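Local coordinates for protein probable ribose-5-phosphate isomerase B (PDB 6MU0) that probably interconverts ribose 5-phosphate and ribulose 5-phosphate in the non-oxidative branch of the pentose phosphate pathway, as a ribose-5-phosphate isomerase of the LacAB/RpiB family, at residues 62-67 with 113-118; 92-97 with 147-152. All coordinates share one frame; numbering follows the deposited sequence.

Interaction 1: residues 62-67 with 113-118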
loop_
_atom_site.group_PDB
_atom_site.type_symbol
_atom_site.label_atom_id
_atom_site.label_comp_id
_atom_site.label_asym_id
_atom_site.label_seq_id
_atom_site.Cartn_x
_atom_site.Cartn_y
_atom_site.Cartn_z
ATOM N N ASP A 62 -5.890 -8.317 3.608
ATOM C CA ASP A 62 -6.397 -9.671 3.416
ATOM C C ASP A 62 -6.547 -10.014 1.938
ATOM O O ASP A 62 -6.380 -11.176 1.561
ATOM C CB ASP A 62 -7.716 -9.870 4.167
ATOM C CG ASP A 62 -7.520 -10.114 5.659
ATOM O OD1 ASP A 62 -6.436 -10.583 6.068
ATOM O OD2 ASP A 62 -8.471 -9.850 6.425
ATOM N N LYS A 63 -6.853 -9.027 1.085
ATOM C CA LYS A 63 -6.878 -9.289 -0.354
ATOM C C LYS A 63 -5.472 -9.537 -0.886
ATOM O O LYS A 63 -5.241 -10.488 -1.644
ATOM C CB LYS A 63 -7.538 -8.131 -1.106
ATOM C CG LYS A 63 -9.037 -8.042 -0.944
ATOM C CD LYS A 63 -9.739 -9.186 -1.652
ATOM C CE LYS A 63 -11.244 -8.990 -1.626
ATOM N NZ LYS A 63 -11.949 -10.097 -2.325
ATOM N N VAL A 64 -4.517 -8.676 -0.515
ATOM C CA VAL A 64 -3.146 -8.849 -0.985
ATOM C C VAL A 64 -2.601 -10.206 -0.560
ATOM O O VAL A 64 -1.915 -10.882 -1.333
ATOM C CB VAL A 64 -2.268 -7.671 -0.522
ATOM C CG1 VAL A 64 -0.800 -7.919 -0.845
ATOM C CG2 VAL A 64 -2.752 -6.390 -1.176
ATOM N N LYS A 65 -2.941 -10.645 0.659
ATOM C CA LYS A 65 -2.503 -11.943 1.173
ATOM C C LYS A 65 -2.845 -13.096 0.232
ATOM O O LYS A 65 -2.103 -14.082 0.174
ATOM C CB LYS A 65 -3.136 -12.174 2.549
ATOM C CG LYS A 65 -3.047 -13.587 3.115
ATOM C CD LYS A 65 -3.697 -13.630 4.495
ATOM C CE LYS A 65 -3.696 -15.021 5.100
ATOM N NZ LYS A 65 -4.315 -15.006 6.457
ATOM N N LYS A 66 -3.962 -13.002 -0.499
ATOM C CA LYS A 66 -4.389 -14.066 -1.407
ATOM C C LYS A 66 -3.546 -14.137 -2.676
ATOM O O LYS A 66 -3.522 -15.180 -3.342
ATOM C CB LYS A 66 -5.854 -13.842 -1.791
ATOM C CG LYS A 66 -6.818 -13.874 -0.616
ATOM C CD LYS A 66 -8.158 -13.245 -0.970
ATOM C CE LYS A 66 -8.826 -13.949 -2.139
ATOM N NZ LYS A 66 -10.119 -13.299 -2.497
ATOM N N ASN A 67 -2.879 -13.047 -3.045
ATOM C CA ASN A 67 -2.051 -13.000 -4.240
ATOM C C ASN A 67 -0.830 -12.131 -3.952
ATOM O O ASN A 67 -0.580 -11.133 -4.615
ATOM C CB ASN A 67 -2.840 -12.480 -5.438
ATOM C CG ASN A 67 -3.766 -13.522 -6.019
ATOM O OD1 ASN A 67 -3.322 -14.451 -6.690
ATOM N ND2 ASN A 67 -5.059 -13.380 -5.760
ATOM N N ALA A 113 7.942 -4.254 -1.118
ATOM C CA ALA A 113 6.658 -4.019 -0.476
ATOM C C ALA A 113 5.518 -4.352 -1.427
ATOM O O ALA A 113 5.573 -4.041 -2.617
ATOM C CB ALA A 113 6.549 -2.555 -0.057
ATOM N N ASN A 114 4.473 -4.982 -0.897
ATOM C CA ASN A 114 3.244 -5.159 -1.659
ATOM C C ASN A 114 2.094 -4.304 -1.153
ATOM O O ASN A 114 1.010 -4.345 -1.745
ATOM C CB ASN A 114 2.849 -6.636 -1.803
ATOM C CG ASN A 114 2.751 -7.357 -0.475
ATOM O OD1 ASN A 114 2.609 -6.739 0.583
ATOM N ND2 ASN A 114 2.820 -8.683 -0.523
ATOM N N VAL A 115 2.315 -3.500 -0.110
ATOM C CA VAL A 115 1.342 -2.527 0.357
ATOM C C VAL A 115 2.076 -1.218 0.611
ATOM O O VAL A 115 3.100 -1.194 1.310
ATOM C CB VAL A 115 0.593 -3.003 1.618
ATOM C CG1 VAL A 115 -0.284 -1.890 2.192
ATOM C CG2 VAL A 115 -0.263 -4.236 1.307
ATOM N N LEU A 116 1.566 -0.146 0.015
ATOM C CA LEU A 116 2.103 1.197 0.141
ATOM C C LEU A 116 1.192 1.974 1.082
ATOM O O LEU A 116 -0.017 2.064 0.840
ATOM C CB LEU A 116 2.115 1.849 -1.242
ATOM C CG LEU A 116 2.502 3.321 -1.299
ATOM C CD1 LEU A 116 3.940 3.533 -0.853
ATOM C CD2 LEU A 116 2.281 3.832 -2.719
ATOM N N CYS A 117 1.773 2.530 2.144
ATOM C CA CYS A 117 1.046 3.285 3.156
ATOM C C CYS A 117 1.419 4.756 3.052
ATOM O O CYS A 117 2.608 5.095 2.958
ATOM C CB CYS A 117 1.363 2.752 4.551
ATOM S SG CYS A 117 0.925 0.998 4.726
ATOM N N LEU A 118 0.396 5.615 3.079
ATOM C CA LEU A 118 0.520 7.033 2.784
ATOM C C LEU A 118 -0.152 7.858 3.873
ATOM O O LEU A 118 -1.112 7.420 4.519
ATOM C CB LEU A 118 -0.170 7.381 1.460
ATOM C CG LEU A 118 0.286 6.604 0.228
ATOM C CD1 LEU A 118 -0.578 6.948 -0.970
ATOM C CD2 LEU A 118 1.749 6.871 -0.071
#
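Val64 lays one methyl on the flat side-chain amide of Asn114 and turns the other to Val115. Its CG1 sits over the face of the amide, almost centred on the carbonyl carbon: CG1 of Val64 is 3.6 Å from CG of Asn114, with ND2 and OD1 only slightly farther off. The approach is therefore from above the plane, and leaves the polar atoms of the amide to use other directions. CG2 of Val64 meets CG2 of Val115 at 4.1 Å, a looser methyl-to-methyl touch. In the valine, CG1 lies opposite the backbone N (chi1 173°) and CG2 opposite the carbonyl carbon, so the two methyls diverge, one to each partner.

The next shell explains why the amide lies flat under that methyl. Asn114 takes a first torsion of 54°, tucking CG between its own N and carbonyl carbon. OD1 accepts a hydrogen bond from the backbone N of Leu94, while ND2 donates to the carbonyl O of Gly92 and to that of Ser68. Three bonds thus fix the rotation of the amide and satisfy its buried polar atoms; the one from ND2 to Ser68 O ties the chain leaving helix 53-66 to the residue just before strand 115-117.

The side chain of Val115 is about 13 Å from the bound ribulose-5-phosphate, so the contact belongs to the core behind the pocket. Strand 115-117 runs in the parallel sheet between strands 72-75 and 95-97, and Val115 touches Leu75 on the first and Ala95 on the second. Leu116 instead packs on Val132 of helix 125-137, so the strand is sandwiched between helices in the alpha/beta/alpha manner of a Rossmann-like fold, with helix 53-66 reaching it by Val64 in its last turn.

Interaction 2: residues 92-97 with 147-152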
loop_
_atom_site.group_PDB
_atom_site.type_symbol
_atom_site.label_atom_id
_atom_site.label_comp_id
_atom_site.label_asym_id
_atom_site.label_seq_id
_atom_site.Cartn_x
_atom_site.Cartn_y
_atom_site.Cartn_z
ATOM N N GLY A 92 2.114 -12.692 4.626
ATOM C CA GLY A 92 2.497 -12.434 3.259
ATOM C C GLY A 92 2.524 -10.975 2.875
ATOM O O GLY A 92 2.942 -10.653 1.755
ATOM N N VAL A 93 2.097 -10.085 3.753
ATOM C CA VAL A 93 2.072 -8.664 3.444
ATOM C C VAL A 93 3.369 -8.015 3.900
ATOM O O VAL A 93 3.889 -8.305 4.984
ATOM C CB VAL A 93 0.835 -7.996 4.073
ATOM C CG1 VAL A 93 0.921 -6.476 3.962
ATOM C CG2 VAL A 93 -0.418 -8.514 3.391
ATOM N N LEU A 94 3.902 -7.138 3.057
ATOM C CA LEU A 94 5.068 -6.318 3.368
ATOM C C LEU A 94 4.635 -4.881 3.096
ATOM O O LEU A 94 4.520 -4.468 1.939
ATOM C CB LEU A 94 6.249 -6.738 2.498
ATOM C CG LEU A 94 6.761 -8.162 2.741
ATOM C CD1 LEU A 94 7.748 -8.523 1.639
ATOM C CD2 LEU A 94 7.393 -8.306 4.123
ATOM N N ALA A 95 4.355 -4.127 4.156
ATOM C CA ALA A 95 3.760 -2.803 4.032
ATOM C C ALA A 95 4.785 -1.725 4.368
ATOM O O ALA A 95 5.399 -1.754 5.443
ATOM C CB ALA A 95 2.533 -2.669 4.934
ATOM N N ALA A 96 4.962 -0.781 3.442
ATOM C CA ALA A 96 5.964 0.268 3.544
ATOM C C ALA A 96 5.292 1.624 3.669
ATOM O O ALA A 96 4.466 1.993 2.827
ATOM C CB ALA A 96 6.826 0.289 2.284
ATOM N N LEU A 97 5.685 2.380 4.689
ATOM C CA LEU A 97 5.209 3.743 4.876
ATOM C C LEU A 97 6.156 4.690 4.147
ATOM O O LEU A 97 7.353 4.744 4.453
ATOM C CB LEU A 97 5.120 4.082 6.363
ATOM C CG LEU A 97 4.760 5.529 6.717
ATOM C CD1 LEU A 97 3.547 6.028 5.943
ATOM C CD2 LEU A 97 4.527 5.677 8.217
ATOM N N ARG A 147 17.334 -12.203 0.273
ATOM C CA ARG A 147 17.745 -12.904 1.484
ATOM C C ARG A 147 17.106 -12.278 2.717
ATOM O O ARG A 147 16.669 -12.985 3.634
ATOM C CB ARG A 147 19.264 -12.841 1.593
ATOM C CG ARG A 147 19.818 -13.548 2.797
ATOM C CD ARG A 147 21.331 -13.452 2.831
ATOM N NE ARG A 147 21.808 -12.107 3.149
ATOM C CZ ARG A 147 22.596 -11.370 2.372
ATOM N NH1 ARG A 147 23.018 -11.824 1.196
ATOM N NH2 ARG A 147 22.978 -10.166 2.777
ATOM N N ARG A 148 17.028 -10.950 2.750
ATOM C CA ARG A 148 16.453 -10.263 3.901
ATOM C C ARG A 148 14.943 -10.465 3.983
ATOM O O ARG A 148 14.413 -10.806 5.047
ATOM C CB ARG A 148 16.841 -8.789 3.859
ATOM C CG ARG A 148 18.335 -8.610 4.095
ATOM C CD ARG A 148 18.879 -7.293 3.599
ATOM N NE ARG A 148 20.332 -7.298 3.711
ATOM C CZ ARG A 148 21.134 -6.413 3.136
ATOM N NH1 ARG A 148 20.625 -5.430 2.393
ATOM N NH2 ARG A 148 22.446 -6.526 3.291
ATOM N N ILE A 149 14.227 -10.269 2.871
ATOM C CA ILE A 149 12.781 -10.493 2.860
ATOM C C ILE A 149 12.460 -11.932 3.253
ATOM O O ILE A 149 11.494 -12.203 3.979
ATOM C CB ILE A 149 12.202 -10.129 1.479
ATOM C CG1 ILE A 149 12.348 -8.627 1.218
ATOM C CG2 ILE A 149 10.750 -10.564 1.366
ATOM C CD1 ILE A 149 11.852 -7.769 2.355
ATOM N N ASP A 150 13.270 -12.883 2.771
ATOM C CA ASP A 150 13.057 -14.286 3.122
ATOM C C ASP A 150 13.087 -14.492 4.632
ATOM O O ASP A 150 12.359 -15.338 5.162
ATOM C CB ASP A 150 14.115 -15.175 2.465
ATOM C CG ASP A 150 13.883 -15.372 0.980
ATOM O OD1 ASP A 150 12.813 -14.975 0.480
ATOM O OD2 ASP A 150 14.780 -15.928 0.312
ATOM N N LYS A 151 13.946 -13.753 5.338
ATOM C CA LYS A 151 14.009 -13.886 6.792
ATOM C C LYS A 151 12.724 -13.401 7.455
ATOM O O LYS A 151 12.289 -13.968 8.465
ATOM C CB LYS A 151 15.224 -13.137 7.338
ATOM C CG LYS A 151 16.537 -13.829 6.999
ATOM C CD LYS A 151 17.754 -13.071 7.492
ATOM C CE LYS A 151 19.014 -13.901 7.306
ATOM N NZ LYS A 151 20.236 -13.188 7.776
ATOM N N ILE A 152 12.116 -12.338 6.922
ATOM C CA ILE A 152 10.844 -11.858 7.460
ATOM C C ILE A 152 9.758 -12.899 7.235
ATOM O O ILE A 152 8.966 -13.211 8.135
ATOM C CB ILE A 152 10.451 -10.518 6.814
ATOM C CG1 ILE A 152 11.531 -9.458 7.043
ATOM C CG2 ILE A 152 9.095 -10.063 7.344
ATOM C CD1 ILE A 152 11.218 -8.136 6.376
#
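Leu94 reaches Ile149 and Ile152 through a side chain whose CG lies opposite the carbonyl carbon (chi1 -64°) and whose CD1 continues the extended line (chi2 169°), leaving CD2 to branch off beside it. On the helix, both isoleucines hold CG2 opposite their own backbone N, presenting that methyl to the leucine. The result is a fork with each prong on its own partner. CD1 of Leu94 meets CG2 of Ile149 at 3.6 Å; Ile149 is modelled in two conformers, and the distance belongs to the one described here. CD2 of Leu94 approaches CG2 of Ile152 at 4.0 Å.

Ile149 and Ile152 are three residues apart on helix 144-158, so they sit about one turn from each other on the same side of it, and the leucine spans that turn. The side chains meet at a slant, with branch ends touching and the backbones well separated: CA of Leu94 and CA of Ile149 are 8.8 Å apart.

The helix packs here on the residue leading into strand 95-97, the edge strand of the sheet within this chain. Farther along it, Glu156 accepts a hydrogen bond through OE2 from the backbone N of Gly92, adding a polar tie to the same approach. The helix also carries Arg148, which probably binds ribulose 5-phosphate, and the Ile149 side chain is about 5 Å from that of Asp111, probably substrate-binding, and about 7 Å from that of His110, the probable proton donor.

Between these segments the chemistry is entirely aliphatic, three side chains meeting through methyl groups. Ile149 is buried while Ile152 is exposed, so the contact is a small hydrophobic patch running out to the surface, dependent on shape and exclusion of water.

Both contacts are small, but they differ in chemistry and depth. Interaction 1 is in the core, where a helix covers an inner strand and combines a methyl-on-amide with a methyl-to-methyl touch, the buried amide needing its full set of hydrogen bonds. Interaction 2, wholly aliphatic, lies farther out, where a C-terminal helix leans on the approach to the edge strand and one of the three touching residues, Ile152, is exposed. They share a seam, since strands 115-117 and 95-97 are neighbours in the sheet. Cys117 N and Ala96 O, 2.8 Å apart, probably form one of its rungs. Leu94 belongs to both, through its backbone to the Asn114 network and through its side chain to interaction 2.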